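YopX protein domain-containing protein (Enterococcus faecalis, PDB 2OX7) is of unknown function, a YopX-family protein rich in beta strands whose assembly holds four copies of the chain. Local coordinates at residues F111-L116 with S123-R128. Residues are numbered along the deposited sequence; the frame is centred on the assembly and turned at random.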
ATOM      1  N   PHE A 111       4.108   7.088   4.640  1.00 22.64           N
ATOM      2  CA  PHE A 111       4.298   6.871   6.035  1.00 22.49           C
ATOM      3  C   PHE A 111       3.745   5.485   6.385  1.00 24.00           C
ATOM      4  O   PHE A 111       2.781   4.980   5.770  1.00 22.82           O
ATOM      5  CB  PHE A 111       3.544   7.938   6.863  1.00 23.84           C
ATOM      6  CG  PHE A 111       4.076   9.345   6.695  1.00 22.87           C
ATOM      7  CD1 PHE A 111       5.241   9.752   7.361  1.00 28.67           C
ATOM      8  CD2 PHE A 111       3.462  10.232   5.843  1.00 25.24           C
ATOM      9  CE1 PHE A 111       5.728  11.030   7.183  1.00 28.36           C
ATOM     10  CE2 PHE A 111       3.933  11.526   5.662  1.00 27.23           C
ATOM     11  CZ  PHE A 111       5.062  11.928   6.322  1.00 26.41           C
ATOM     12  N   PHE A 112       4.326   4.874   7.400  1.00 23.76           N
ATOM     13  CA  PHE A 112       3.857   3.566   7.822  1.00 23.90           C
ATOM     14  C   PHE A 112       4.266   3.284   9.252  1.00 23.63           C
ATOM     15  O   PHE A 112       5.185   3.920   9.770  1.00 22.31           O
ATOM     16  CB  PHE A 112       4.387   2.496   6.889  1.00 24.75           C
ATOM     17  CG  PHE A 112       5.850   2.381   6.908  1.00 26.79           C
ATOM     18  CD1 PHE A 112       6.437   1.377   7.651  1.00 30.59           C
ATOM     19  CD2 PHE A 112       6.644   3.249   6.144  1.00 28.89           C
ATOM     20  CE1 PHE A 112       7.828   1.243   7.683  1.00 33.03           C
ATOM     21  CE2 PHE A 112       8.028   3.137   6.179  1.00 33.76           C
ATOM     22  CZ  PHE A 112       8.610   2.137   6.967  1.00 31.59           C
ATOM     23  N   TRP A 113       3.555   2.346   9.876  1.00 23.12           N
ATOM     24  CA  TRP A 113       3.919   1.849  11.204  1.00 23.41           C
ATOM     25  C   TRP A 113       4.736   0.588  11.038  1.00 25.43           C
ATOM     26  O   TRP A 113       4.367  -0.355  10.324  1.00 24.89           O
ATOM     27  CB  TRP A 113       2.696   1.604  12.082  1.00 23.21           C
ATOM     28  CG  TRP A 113       1.470   1.124  11.406  1.00 20.82           C
ATOM     29  CD1 TRP A 113       1.375   0.326  10.314  1.00 20.96           C
ATOM     30  CD2 TRP A 113       0.125   1.377  11.856  1.00 18.95           C
ATOM     31  NE1 TRP A 113       0.039   0.092  10.011  1.00 22.44           N
ATOM     32  CE2 TRP A 113      -0.752   0.751  10.927  1.00 23.97           C
ATOM     33  CE3 TRP A 113      -0.416   2.148  12.913  1.00 20.35           C
ATOM     34  CZ2 TRP A 113      -2.174   0.791  11.061  1.00 21.76           C
ATOM     35  CZ3 TRP A 113      -1.850   2.211  13.043  1.00 19.93           C
ATOM     36  CH2 TRP A 113      -2.705   1.535  12.110  1.00 21.70           C
ATOM     37  N   GLU A 114       5.867   0.575  11.726  1.00 28.70           N
ATOM     38  CA  GLU A 114       6.850  -0.491  11.554  1.00 33.03           C
ATOM     39  C   GLU A 114       6.420  -1.773  12.202  1.00 34.00           C
ATOM     40  O   GLU A 114       5.952  -1.793  13.338  1.00 35.07           O
ATOM     41  CB  GLU A 114       8.234  -0.012  12.029  1.00 32.46           C
ATOM     42  CG  GLU A 114       8.886   0.944  11.042  1.00 33.91           C
ATOM     43  CD  GLU A 114      10.416   1.070  11.227  1.00 37.00           C
ATOM     44  OE1 GLU A 114      10.881   1.003  12.373  1.00 42.26           O
ATOM     45  OE2 GLU A 114      11.158   1.243  10.223  1.00 42.56           O
ATOM     46  N   PHE A 115       6.526  -2.869  11.447  1.00 37.09           N
ATOM     47  CA  PHE A 115       6.238  -4.211  11.970  1.00 38.21           C
ATOM     48  C   PHE A 115       4.751  -4.399  12.257  1.00 36.70           C
ATOM     49  O   PHE A 115       4.340  -5.008  13.268  1.00 37.05           O
ATOM     50  CB  PHE A 115       7.121  -4.543  13.205  1.00 40.59           C
ATOM     51  CG  PHE A 115       8.545  -4.020  13.093  1.00 43.74           C
ATOM     52  CD1 PHE A 115       9.176  -3.908  11.835  1.00 45.14           C
ATOM     53  CD2 PHE A 115       9.248  -3.633  14.234  1.00 45.06           C
ATOM     54  CE1 PHE A 115      10.482  -3.414  11.717  1.00 46.41           C
ATOM     55  CE2 PHE A 115      10.555  -3.138  14.134  1.00 46.26           C
ATOM     56  CZ  PHE A 115      11.172  -3.027  12.866  1.00 46.51           C
ATOM     57  N   LEU A 116       3.926  -3.813  11.394  1.00 33.97           N
ATOM     58  CA  LEU A 116       2.495  -4.031  11.512  1.00 30.82           C
ATOM     59  C   LEU A 116       1.924  -4.134  10.104  1.00 30.33           C
ATOM     60  O   LEU A 116       2.062  -3.203   9.302  1.00 29.65           O
ATOM     61  CB  LEU A 116       1.823  -2.905  12.331  1.00 30.99           C
ATOM     62  CG  LEU A 116       0.321  -3.013  12.625  1.00 28.12           C
ATOM     63  CD1 LEU A 116      -0.094  -4.211  13.442  1.00 29.84           C
ATOM     64  CD2 LEU A 116      -0.126  -1.752  13.341  1.00 29.38           C
ATOM     65  N   SER A 123      -8.531   5.490   8.943  1.00 15.69           N
ATOM     66  CA  SER A 123      -9.605   4.606   9.417  1.00 16.84           C
ATOM     67  C   SER A 123      -9.006   3.401  10.174  1.00 16.60           C
ATOM     68  O   SER A 123      -9.607   2.945  11.173  1.00 17.25           O
ATOM     69  CB  SER A 123     -10.485   4.151   8.219  1.00 16.87           C
ATOM     70  OG  SER A 123      -9.741   3.277   7.405  1.00 18.73           O
ATOM     71  N   ASN A 124      -7.836   2.894   9.750  1.00 16.33           N
ATOM     72  CA  ASN A 124      -7.197   1.811  10.514  1.00 17.75           C
ATOM     73  C   ASN A 124      -6.672   2.255  11.882  1.00 16.77           C
ATOM     74  O   ASN A 124      -6.684   1.483  12.881  1.00 18.59           O
ATOM     75  CB  ASN A 124      -6.043   1.156   9.775  1.00 17.87           C
ATOM     76  CG  ASN A 124      -6.460  -0.153   9.108  1.00 19.20           C
ATOM     77  OD1 ASN A 124      -7.368  -0.863   9.579  1.00 19.71           O
ATOM     78  ND2 ASN A 124      -5.748  -0.495   8.032  1.00 18.72           N
ATOM     79  N   ILE A 125      -6.238   3.498  11.938  1.00 17.79           N
ATOM     80  CA  ILE A 125      -5.787   4.050  13.237  1.00 17.16           C
ATOM     81  C   ILE A 125      -6.942   4.057  14.256  1.00 18.87           C
ATOM     82  O   ILE A 125      -6.741   3.855  15.453  1.00 20.08           O
ATOM     83  CB  ILE A 125      -5.141   5.448  13.054  1.00 17.10           C
ATOM     84  CG1 ILE A 125      -3.818   5.354  12.254  1.00 17.79           C
ATOM     85  CG2 ILE A 125      -4.858   6.110  14.421  1.00 17.69           C
ATOM     86  CD1 ILE A 125      -3.438   6.688  11.622  1.00 19.24           C
ATOM     87  N   LEU A 126      -8.169   4.283  13.767  1.00 17.99           N
ATOM     88  CA  LEU A 126      -9.323   4.475  14.650  1.00 20.15           C
ATOM     89  C   LEU A 126     -10.214   3.258  14.812  1.00 22.00           C
ATOM     90  O   LEU A 126     -11.136   3.268  15.662  1.00 22.81           O
ATOM     91  CB  LEU A 126     -10.131   5.683  14.158  1.00 18.40           C
ATOM     92  CG  LEU A 126      -9.360   7.010  14.117  1.00 19.91           C
ATOM     93  CD1 LEU A 126     -10.254   8.170  13.562  1.00 22.89           C
ATOM     94  CD2 LEU A 126      -8.741   7.402  15.493  1.00 21.14           C
ATOM     95  N   TYR A 127      -9.950   2.222  14.028  1.00 22.99           N
ATOM     96  CA  TYR A 127     -10.867   1.076  13.909  1.00 24.14           C
ATOM     97  C   TYR A 127     -10.855   0.282  15.216  1.00 26.20           C
ATOM     98  O   TYR A 127      -9.800   0.126  15.846  1.00 26.53           O
ATOM     99  CB  TYR A 127     -10.387   0.204  12.760  1.00 25.82           C
ATOM    100  CG  TYR A 127     -11.369  -0.858  12.301  1.00 28.83           C
ATOM    101  CD1 TYR A 127     -12.687  -0.515  11.950  1.00 28.16           C
ATOM    102  CD2 TYR A 127     -10.956  -2.167  12.143  1.00 33.01           C
ATOM    103  CE1 TYR A 127     -13.579  -1.505  11.482  1.00 30.50           C
ATOM    104  CE2 TYR A 127     -11.837  -3.166  11.676  1.00 32.58           C
ATOM    105  CZ  TYR A 127     -13.139  -2.809  11.353  1.00 31.67           C
ATOM    106  OH  TYR A 127     -13.989  -3.803  10.892  1.00 34.96           O
ATOM    107  N   ARG A 128     -12.015  -0.238  15.603  1.00 27.36           N
ATOM    108  CA  ARG A 128     -12.112  -1.079  16.817  1.00 29.41           C
ATOM    109  C   ARG A 128     -11.500  -0.339  18.013  1.00 26.89           C
ATOM    110  O   ARG A 128     -11.943   0.771  18.321  1.00 27.71           O
ATOM    111  CB  ARG A 128     -11.511  -2.458  16.542  1.00 29.75           C
ATOM    112  CG  ARG A 128     -12.485  -3.353  15.719  1.00 33.96           C
ATOM    113  CD  ARG A 128     -11.863  -4.650  15.180  1.00 34.86           C
ATOM    114  NE  ARG A 128     -12.706  -5.240  14.129  1.00 45.94           N
ATOM    115  CZ  ARG A 128     -13.764  -6.028  14.354  1.00 48.88           C
ATOM    116  NH1 ARG A 128     -14.118  -6.342  15.594  1.00 52.29           N
ATOM    117  NH2 ARG A 128     -14.473  -6.505  13.333  1.00 50.09           N
TER
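Trp113, the last residue of strand 110-113, reaches across to Asn124 and Ile125 on the short helix 122-126. Its CB points at the helix, and chi1 of 34°, well short of the staggered +60°, sends the indole that way. Farther out, the pyrrole NE1 hydrogen-bonds to Leu118 O in the connection between the two segments, which helps to set the rotation of the indole. The six-membered ring makes the contact itself. CZ2 lies 4.1 Å from Asn124 CB, CH2 is 4.0 Å from the carbonyl C of Asn124, which comes in at the ring edge, and CZ3 is 3.8 Å from Ile125 CG1, which approaches obliquely. Leu116, closing the type II turn begun by Trp113, sets its CD2 3.4 Å above the indole plane, over its centre. The Asn124 amide, its plane 42° from the indole, has other partners: ND2 bonds to Val119 O and to Asp108 OD2 of a neighbouring subunit, OD1 weakly to Ser123 OG of another. The buried contact is van der Waals, with no hydrogen bond across it. Phe120 meets the indole edge-to-face, while Ile104 and Leu87, on strands 101-107 and 85-89, also touch it, so the tryptophan joins the helix to the four-stranded antiparallel sheet.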